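Long-range contact in protein synthesis inhibitor I (Hordeum vulgare, PDB 4FBC), which belongs to the plant ribosome-inactivating proteins and holds adenosine monophosphate in a pocket of its single chain: residues A[174-186]-A[249-261]. The protein carries 3 engineered substitutions. Numbering follows the deposited sequence.
Sequences VNEATRFQTVSGF and VQAANTLGILLFV. With AMP (adenosine monophosphate), chain E.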
ATOM      1  N   VAL A 174       5.831  -0.856  -2.394  1.00 14.28           N
ATOM      2  CA  VAL A 174       5.267  -1.555  -1.246  1.00 13.33           C
ATOM      3  C   VAL A 174       3.743  -1.402  -1.191  1.00 14.14           C
ATOM      4  O   VAL A 174       3.012  -2.370  -1.371  1.00 13.40           O
ATOM      5  CB  VAL A 174       5.907  -1.093   0.086  1.00 15.35           C
ATOM      6  CG1 VAL A 174       5.267  -1.806   1.270  1.00 13.28           C
ATOM      7  CG2 VAL A 174       7.408  -1.347   0.074  1.00 15.70           C
ATOM      8  N   ASN A 175       3.255  -0.190  -0.942  1.00 14.13           N
ATOM      9  CA  ASN A 175       1.815  -0.007  -0.745  1.00 16.72           C
ATOM     10  C   ASN A 175       0.951  -0.280  -1.971  1.00 14.69           C
ATOM     11  O   ASN A 175      -0.033  -1.024  -1.876  1.00 15.24           O
ATOM     12  CB  ASN A 175       1.515   1.390  -0.189  1.00 14.92           C
ATOM     13  CG  ASN A 175       2.373   1.723   0.994  1.00 17.31           C
ATOM     14  OD1 ASN A 175       3.594   1.772   0.882  1.00 16.83           O
ATOM     15  ND2 ASN A 175       1.745   1.954   2.145  1.00 16.97           N
ATOM     16  N   GLU A 176       1.305   0.305  -3.119  1.00 14.09           N
ATOM     17  CA  GLU A 176       0.499   0.088  -4.317  1.00 14.44           C
ATOM     18  C   GLU A 176       0.660  -1.347  -4.805  1.00 15.63           C
ATOM     19  O   GLU A 176      -0.285  -1.944  -5.329  1.00 14.57           O
ATOM     20  CB  GLU A 176       0.841   1.079  -5.442  1.00 15.42           C
ATOM     21  CG  GLU A 176       0.837   2.567  -5.036  1.00 14.29           C
ATOM     22  CD  GLU A 176      -0.486   3.058  -4.438  1.00 18.22           C
ATOM     23  OE1 GLU A 176      -1.516   2.352  -4.533  1.00 18.97           O
ATOM     24  OE2 GLU A 176      -0.491   4.179  -3.871  1.00 19.66           O
ATOM     25  N   ALA A 177       1.859  -1.892  -4.618  1.00 14.56           N
ATOM     26  CA  ALA A 177       2.116  -3.301  -4.936  1.00 15.30           C
ATOM     27  C   ALA A 177       1.186  -4.212  -4.134  1.00 13.67           C
ATOM     28  O   ALA A 177       0.637  -5.179  -4.661  1.00 13.05           O
ATOM     29  CB  ALA A 177       3.560  -3.637  -4.645  1.00 14.61           C
ATOM     30  N   THR A 178       1.013  -3.910  -2.853  1.00 13.93           N
ATOM     31  CA  THR A 178       0.083  -4.678  -2.016  1.00 13.15           C
ATOM     32  C   THR A 178      -1.352  -4.553  -2.545  1.00 13.72           C
ATOM     33  O   THR A 178      -2.078  -5.548  -2.674  1.00 11.92           O
ATOM     34  CB  THR A 178       0.179  -4.218  -0.544  1.00 13.93           C
ATOM     35  OG1 THR A 178       1.492  -4.507  -0.033  1.00 16.17           O
ATOM     36  CG2 THR A 178      -0.852  -4.917   0.315  1.00 14.06           C
ATOM     37  N   ARG A 179      -1.762  -3.329  -2.874  1.00 13.40           N
ATOM     38  CA  ARG A 179      -3.119  -3.094  -3.352  1.00 12.55           C
ATOM     39  C   ARG A 179      -3.448  -3.737  -4.697  1.00 13.82           C
ATOM     40  O   ARG A 179      -4.586  -4.145  -4.923  1.00 12.64           O
ATOM     41  CB  ARG A 179      -3.381  -1.597  -3.461  1.00 14.55           C
ATOM     42  CG  ARG A 179      -3.545  -0.908  -2.114  1.00 16.26           C
ATOM     43  CD  ARG A 179      -3.435   0.591  -2.295  1.00 16.67           C
ATOM     44  NE  ARG A 179      -3.678   1.316  -1.043  1.00 16.43           N
ATOM     45  CZ  ARG A 179      -3.140   2.496  -0.752  1.00 20.71           C
ATOM     46  NH1 ARG A 179      -2.327   3.082  -1.619  1.00 17.16           N
ATOM     47  NH2 ARG A 179      -3.426   3.096   0.400  1.00 18.48           N
ATOM     48  N   PHE A 180      -2.465  -3.809  -5.590  1.00 11.72           N
ATOM     49  CA  PHE A 180      -2.717  -4.202  -6.979  1.00 12.86           C
ATOM     50  C   PHE A 180      -1.792  -5.292  -7.481  1.00 10.43           C
ATOM     51  O   PHE A 180      -0.571  -5.152  -7.401  1.00 12.88           O
ATOM     52  CB  PHE A 180      -2.564  -2.994  -7.911  1.00 13.81           C
ATOM     53  CG  PHE A 180      -3.527  -1.896  -7.623  1.00 13.72           C
ATOM     54  CD1 PHE A 180      -4.856  -2.010  -8.010  1.00 15.62           C
ATOM     55  CD2 PHE A 180      -3.112  -0.761  -6.943  1.00 18.18           C
ATOM     56  CE1 PHE A 180      -5.758  -0.995  -7.724  1.00 14.53           C
ATOM     57  CE2 PHE A 180      -4.005   0.250  -6.658  1.00 15.32           C
ATOM     58  CZ  PHE A 180      -5.325   0.130  -7.054  1.00 13.56           C
ATOM     59  N   GLN A 181      -2.380  -6.360  -8.011  1.00 11.53           N
ATOM     60  CA  GLN A 181      -1.602  -7.447  -8.624  1.00 12.34           C
ATOM     61  C   GLN A 181      -0.879  -6.968  -9.873  1.00 15.69           C
ATOM     62  O   GLN A 181       0.158  -7.516 -10.258  1.00 13.91           O
ATOM     63  CB  GLN A 181      -2.510  -8.630  -8.983  1.00 12.23           C
ATOM     64  CG  GLN A 181      -3.293  -9.202  -7.799  1.00 11.52           C
ATOM     65  CD  GLN A 181      -3.805 -10.598  -8.078  1.00 13.72           C
ATOM     66  OE1 GLN A 181      -3.017 -11.538  -8.207  1.00 17.11           O
ATOM     67  NE2 GLN A 181      -5.123 -10.745  -8.187  1.00 12.82           N
ATOM     68  N   THR A 182      -1.440  -5.958 -10.525  1.00 15.00           N
ATOM     69  CA  THR A 182      -0.794  -5.380 -11.703  1.00 15.20           C
ATOM     70  C   THR A 182       0.529  -4.734 -11.296  1.00 15.82           C
ATOM     71  O   THR A 182       1.577  -4.991 -11.905  1.00 16.07           O
ATOM     72  CB  THR A 182      -1.687  -4.333 -12.359  1.00 14.62           C
ATOM     73  OG1 THR A 182      -2.246  -3.509 -11.331  1.00 13.51           O
ATOM     74  CG2 THR A 182      -2.814  -4.991 -13.159  1.00 14.68           C
ATOM     75  N   VAL A 183       0.486  -3.901 -10.259  1.00 17.23           N
ATOM     76  CA  VAL A 183       1.689  -3.225  -9.781  1.00 16.82           C
ATOM     77  C   VAL A 183       2.724  -4.192  -9.186  1.00 16.54           C
ATOM     78  O   VAL A 183       3.919  -4.061  -9.454  1.00 16.74           O
ATOM     79  CB  VAL A 183       1.346  -2.111  -8.786  1.00 15.16           C
ATOM     80  CG1 VAL A 183       2.617  -1.469  -8.230  1.00 15.84           C
ATOM     81  CG2 VAL A 183       0.446  -1.059  -9.463  1.00 15.23           C
ATOM     82  N   SER A 184       2.278  -5.168  -8.395  1.00 13.63           N
ATOM     83  CA  SER A 184       3.220  -6.103  -7.774  1.00 15.12           C
ATOM     84  C   SER A 184       3.882  -6.968  -8.845  1.00 15.01           C
ATOM     85  O   SER A 184       5.085  -7.245  -8.775  1.00 15.68           O
ATOM     86  CB  SER A 184       2.548  -6.961  -6.689  1.00 15.02           C
ATOM     87  OG  SER A 184       1.632  -7.910  -7.226  1.00 14.95           O
ATOM     88  N   GLY A 185       3.098  -7.372  -9.841  1.00 15.20           N
ATOM     89  CA  GLY A 185       3.629  -8.148 -10.951  1.00 16.19           C
ATOM     90  C   GLY A 185       4.634  -7.343 -11.768  1.00 18.06           C
ATOM     91  O   GLY A 185       5.665  -7.873 -12.195  1.00 18.69           O
ATOM     92  N   PHE A 186       4.325  -6.069 -12.002  1.00 15.74           N
ATOM     93  CA  PHE A 186       5.232  -5.151 -12.707  1.00 20.27           C
ATOM     94  C   PHE A 186       6.570  -4.991 -11.972  1.00 22.97           C
ATOM     95  O   PHE A 186       7.650  -5.092 -12.579  1.00 22.11           O
ATOM     96  CB  PHE A 186       4.549  -3.787 -12.913  1.00 21.74           C
ATOM     97  CG  PHE A 186       5.467  -2.706 -13.460  1.00 22.77           C
ATOM     98  CD1 PHE A 186       5.675  -2.579 -14.826  1.00 30.50           C
ATOM     99  CD2 PHE A 186       6.089  -1.804 -12.601  1.00 24.43           C
ATOM    100  CE1 PHE A 186       6.512  -1.578 -15.333  1.00 29.74           C
ATOM    101  CE2 PHE A 186       6.935  -0.804 -13.096  1.00 27.34           C
ATOM    102  CZ  PHE A 186       7.143  -0.691 -14.460  1.00 25.04           C
ATOM    103  N   VAL A 249     -13.889 -10.456 -13.904  1.00 18.63           N
ATOM    104  CA  VAL A 249     -12.715 -11.338 -13.908  1.00 18.87           C
ATOM    105  C   VAL A 249     -11.427 -10.521 -14.051  1.00 16.77           C
ATOM    106  O   VAL A 249     -10.428 -10.790 -13.381  1.00 17.51           O
ATOM    107  CB  VAL A 249     -12.810 -12.453 -14.972  1.00 21.90           C
ATOM    108  CG1 VAL A 249     -11.455 -13.083 -15.202  1.00 25.23           C
ATOM    109  CG2 VAL A 249     -13.805 -13.526 -14.537  1.00 21.50           C
ATOM    110  N   GLN A 250     -11.455  -9.489 -14.886  1.00 16.28           N
ATOM    111  CA  GLN A 250     -10.301  -8.607 -14.985  1.00 16.09           C
ATOM    112  C   GLN A 250     -10.076  -7.822 -13.696  1.00 16.53           C
ATOM    113  O   GLN A 250      -8.936  -7.626 -13.279  1.00 15.12           O
ATOM    114  CB  GLN A 250     -10.439  -7.651 -16.177  1.00 17.06           C
ATOM    115  CG  GLN A 250     -10.318  -8.348 -17.540  1.00 16.99           C
ATOM    116  CD  GLN A 250     -10.622  -7.412 -18.691  1.00 22.12           C
ATOM    117  OE1 GLN A 250     -11.087  -6.293 -18.479  1.00 20.34           O
ATOM    118  NE2 GLN A 250     -10.350  -7.859 -19.917  1.00 25.62           N
ATOM    119  N   ALA A 251     -11.165  -7.383 -13.065  1.00 16.82           N
ATOM    120  CA  ALA A 251     -11.066  -6.674 -11.795  1.00 14.97           C
ATOM    121  C   ALA A 251     -10.426  -7.553 -10.710  1.00 13.78           C
ATOM    122  O   ALA A 251      -9.593  -7.072  -9.942  1.00 15.04           O
ATOM    123  CB  ALA A 251     -12.443  -6.188 -11.346  1.00 15.81           C
ATOM    124  N   ALA A 252     -10.827  -8.826 -10.662  1.00 15.50           N
ATOM    125  CA  ALA A 252     -10.276  -9.798  -9.707  1.00 15.78           C
ATOM    126  C   ALA A 252      -8.790 -10.035  -9.965  1.00 16.80           C
ATOM    127  O   ALA A 252      -7.991 -10.082  -9.029  1.00 13.28           O
ATOM    128  CB  ALA A 252     -11.050 -11.118  -9.754  1.00 16.70           C
ATOM    129  N   ASN A 253      -8.411 -10.177 -11.232  1.00 14.47           N
ATOM    130  CA  ASN A 253      -6.991 -10.306 -11.568  1.00 16.76           C
ATOM    131  C   ASN A 253      -6.183  -9.049 -11.267  1.00 14.03           C
ATOM    132  O   ASN A 253      -4.967  -9.115 -11.113  1.00 13.50           O
ATOM    133  CB  ASN A 253      -6.821 -10.693 -13.038  1.00 15.36           C
ATOM    134  CG  ASN A 253      -7.079 -12.158 -13.280  1.00 16.41           C
ATOM    135  OD1 ASN A 253      -6.580 -13.018 -12.542  1.00 20.60           O
ATOM    136  ND2 ASN A 253      -7.864 -12.462 -14.305  1.00 16.69           N
ATOM    137  N   THR A 254      -6.855  -7.902 -11.176  1.00 14.00           N
ATOM    138  CA  THR A 254      -6.171  -6.629 -10.955  1.00 13.64           C
ATOM    139  C   THR A 254      -5.997  -6.285  -9.474  1.00 13.57           C
ATOM    140  O   THR A 254      -4.940  -5.788  -9.068  1.00 13.20           O
ATOM    141  CB  THR A 254      -6.897  -5.477 -11.684  1.00 12.92           C
ATOM    142  OG1 THR A 254      -6.916  -5.768 -13.089  1.00 15.16           O
ATOM    143  CG2 THR A 254      -6.187  -4.139 -11.439  1.00 14.73           C
ATOM    144  N   LEU A 255      -7.021  -6.571  -8.671  1.00 13.17           N
ATOM    145  CA  LEU A 255      -7.025  -6.196  -7.257  1.00 12.24           C
ATOM    146  C   LEU A 255      -6.180  -7.159  -6.418  1.00 13.30           C
ATOM    147  O   LEU A 255      -6.435  -8.363  -6.396  1.00 13.91           O
ATOM    148  CB  LEU A 255      -8.470  -6.135  -6.724  1.00 12.17           C
ATOM    149  CG  LEU A 255      -9.271  -4.909  -7.188  1.00 13.78           C
ATOM    150  CD1 LEU A 255     -10.764  -5.179  -7.118  1.00 13.24           C
ATOM    151  CD2 LEU A 255      -8.894  -3.680  -6.370  1.00 13.78           C
ATOM    152  N   GLY A 256      -5.170  -6.623  -5.740  1.00 11.62           N
ATOM    153  CA  GLY A 256      -4.394  -7.393  -4.771  1.00 11.23           C
ATOM    154  C   GLY A 256      -5.177  -7.569  -3.476  1.00 12.00           C
ATOM    155  O   GLY A 256      -5.320  -8.682  -2.975  1.00 13.40           O
ATOM    156  N   ILE A 257      -5.687  -6.463  -2.936  1.00 10.72           N
ATOM    157  CA  ILE A 257      -6.595  -6.507  -1.781  1.00 10.21           C
ATOM    158  C   ILE A 257      -7.522  -5.311  -1.897  1.00 10.79           C
ATOM    159  O   ILE A 257      -7.079  -4.236  -2.277  1.00 13.46           O
ATOM    160  CB  ILE A 257      -5.828  -6.548  -0.412  1.00 13.36           C
ATOM    161  CG1 ILE A 257      -6.813  -6.643   0.765  1.00 14.38           C
ATOM    162  CG2 ILE A 257      -4.851  -5.359  -0.269  1.00 13.90           C
ATOM    163  CD1 ILE A 257      -6.123  -7.000   2.113  1.00 12.26           C
ATOM    164  N   LEU A 258      -8.809  -5.514  -1.631  1.00 13.55           N
ATOM    165  CA  LEU A 258      -9.804  -4.456  -1.831  1.00 13.19           C
ATOM    166  C   LEU A 258      -9.893  -3.574  -0.591  1.00 12.98           C
ATOM    167  O   LEU A 258      -9.820  -4.070   0.522  1.00 12.58           O
ATOM    168  CB  LEU A 258     -11.199  -5.053  -2.109  1.00 14.09           C
ATOM    169  CG  LEU A 258     -11.539  -5.636  -3.485  1.00 13.72           C
ATOM    170  CD1 LEU A 258     -10.795  -6.955  -3.729  1.00 12.52           C
ATOM    171  CD2 LEU A 258     -13.040  -5.834  -3.660  1.00 15.35           C
ATOM    172  N   LEU A 259     -10.051  -2.266  -0.796  1.00 12.39           N
ATOM    173  CA  LEU A 259     -10.472  -1.370   0.288  1.00 14.41           C
ATOM    174  C   LEU A 259     -11.918  -1.697   0.621  1.00 15.45           C
ATOM    175  O   LEU A 259     -12.730  -1.930  -0.274  1.00 14.22           O
ATOM    176  CB  LEU A 259     -10.381   0.084  -0.179  1.00 14.78           C
ATOM    177  CG  LEU A 259     -10.835   1.172   0.808  1.00 14.71           C
ATOM    178  CD1 LEU A 259      -9.891   1.225   1.982  1.00 14.54           C
ATOM    179  CD2 LEU A 259     -10.874   2.521   0.079  1.00 15.94           C
ATOM    180  N   PHE A 260     -12.263  -1.735   1.902  1.00 14.71           N
ATOM    181  CA  PHE A 260     -13.663  -1.931   2.223  1.00 16.02           C
ATOM    182  C   PHE A 260     -14.471  -0.700   1.796  1.00 14.54           C
ATOM    183  O   PHE A 260     -14.101   0.434   2.094  1.00 16.77           O
ATOM    184  CB  PHE A 260     -13.889  -2.211   3.707  1.00 14.32           C
ATOM    185  CG  PHE A 260     -15.327  -2.435   4.035  1.00 16.65           C
ATOM    186  CD1 PHE A 260     -15.922  -3.664   3.785  1.00 14.96           C
ATOM    187  CD2 PHE A 260     -16.104  -1.401   4.537  1.00 17.56           C
ATOM    188  CE1 PHE A 260     -17.271  -3.870   4.056  1.00 16.06           C
ATOM    189  CE2 PHE A 260     -17.451  -1.603   4.805  1.00 16.41           C
ATOM    190  CZ  PHE A 260     -18.030  -2.827   4.571  1.00 16.12           C
ATOM    191  N   VAL A 261     -15.566  -0.943   1.091  1.00 16.79           N
ATOM    192  CA  VAL A 261     -16.500   0.116   0.738  1.00 16.57           C
ATOM    193  C   VAL A 261     -17.930  -0.327   1.039  1.00 17.18           C
ATOM    194  O   VAL A 261     -18.323  -1.458   0.725  1.00 17.43           O
ATOM    195  CB  VAL A 261     -16.410   0.476  -0.757  1.00 17.63           C
ATOM    196  CG1 VAL A 261     -17.296   1.696  -1.045  1.00 19.55           C
ATOM    197  CG2 VAL A 261     -14.981   0.753  -1.171  1.00 15.81           C
TER
HETATM  198  P   AMP E 301      -7.650  10.587   0.020  1.00 64.40           P
HETATM  199  O1P AMP E 301      -6.682  11.751  -0.057  1.00 54.92           O
HETATM  200  O2P AMP E 301      -9.018  10.748  -0.610  1.00 55.05           O
HETATM  201  O3P AMP E 301      -7.808  10.152   1.463  1.00 44.30           O
HETATM  202  O5' AMP E 301      -6.948   9.274  -0.554  1.00 47.54           O
HETATM  203  C5' AMP E 301      -7.184   8.832  -1.885  1.00 42.52           C
HETATM  204  C4' AMP E 301      -6.300   7.661  -2.235  1.00 33.85           C
HETATM  205  O4' AMP E 301      -4.916   8.096  -2.286  1.00 37.03           O
HETATM  206  C3' AMP E 301      -6.295   6.511  -1.233  1.00 36.45           C
HETATM  207  O3' AMP E 301      -7.392   5.625  -1.396  1.00 36.58           O
HETATM  208  C2' AMP E 301      -4.938   5.859  -1.467  1.00 34.10           C
HETATM  209  O2' AMP E 301      -4.985   5.009  -2.613  1.00 29.63           O
HETATM  210  C1' AMP E 301      -4.067   7.079  -1.796  1.00 33.88           C
HETATM  211  N9  AMP E 301      -3.343   7.600  -0.612  1.00 30.22           N
HETATM  212  C8  AMP E 301      -3.555   8.796  -0.013  1.00 32.33           C
HETATM  213  N7  AMP E 301      -2.719   8.989   1.042  1.00 31.81           N
HETATM  214  C5  AMP E 301      -1.931   7.894   1.128  1.00 27.44           C
HETATM  215  C6  AMP E 301      -0.820   7.438   2.006  1.00 27.68           C
HETATM  216  N6  AMP E 301      -0.378   8.212   3.034  1.00 24.52           N
HETATM  217  N1  AMP E 301      -0.263   6.223   1.743  1.00 23.20           N
HETATM  218  C2  AMP E 301      -0.700   5.443   0.729  1.00 21.64           C
HETATM  219  N3  AMP E 301      -1.694   5.796  -0.109  1.00 25.91           N
HETATM  220  C4  AMP E 301      -2.336   6.990   0.031  1.00 30.31           C
HETATM  221  O   HOH W   1      -3.755 -12.706 -11.242  1.00 36.06           O
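Arg179 O accepts two backbone hydrogen bonds from the chain leaving helix 248-254: Gly256 N at 2.7 Å and Ile257 N at 3.2 Å, both above one face of its carbonyl plane. Two residues on, past Phe180, Gln181 N returns a hydrogen bond to Thr254 O (2.8 Å), so the kink between helices 157-179 and 181-190 is tied to 249-261 on both sides of Phe180. The Gln181 side chain, with CG anti to its carbonyl carbon (chi1 -57°), runs across Gly256 and puts NE2 3.3 Å from Leu255 O, a hydrogen bond tilted from the amide plane; Arg49 NE also binds that oxygen. Apolar contacts complete the seam: the methyls of Thr182 and Thr254 meet, CG2 to CG2, at 3.9 Å, and Ile257 CG2 lies beside Thr178 CG2, 4.1 Å away. Arg179 CB points away from 249-261. Along its extended chain, Arg179 NH1 donates a hydrogen bond to AMP N3 (3.2 Å), in plane at the guanidinium edge, while AMP O2' sits over one face. Glu176 holds NH1 by a salt bridge and Asn86 O takes NH2, which should fix the guanidinium's rotation. A paired Glu and Arg at a bent helix end, beside adenosine monophosphate, is characteristic of the ribosome-inactivating protein active-site cleft.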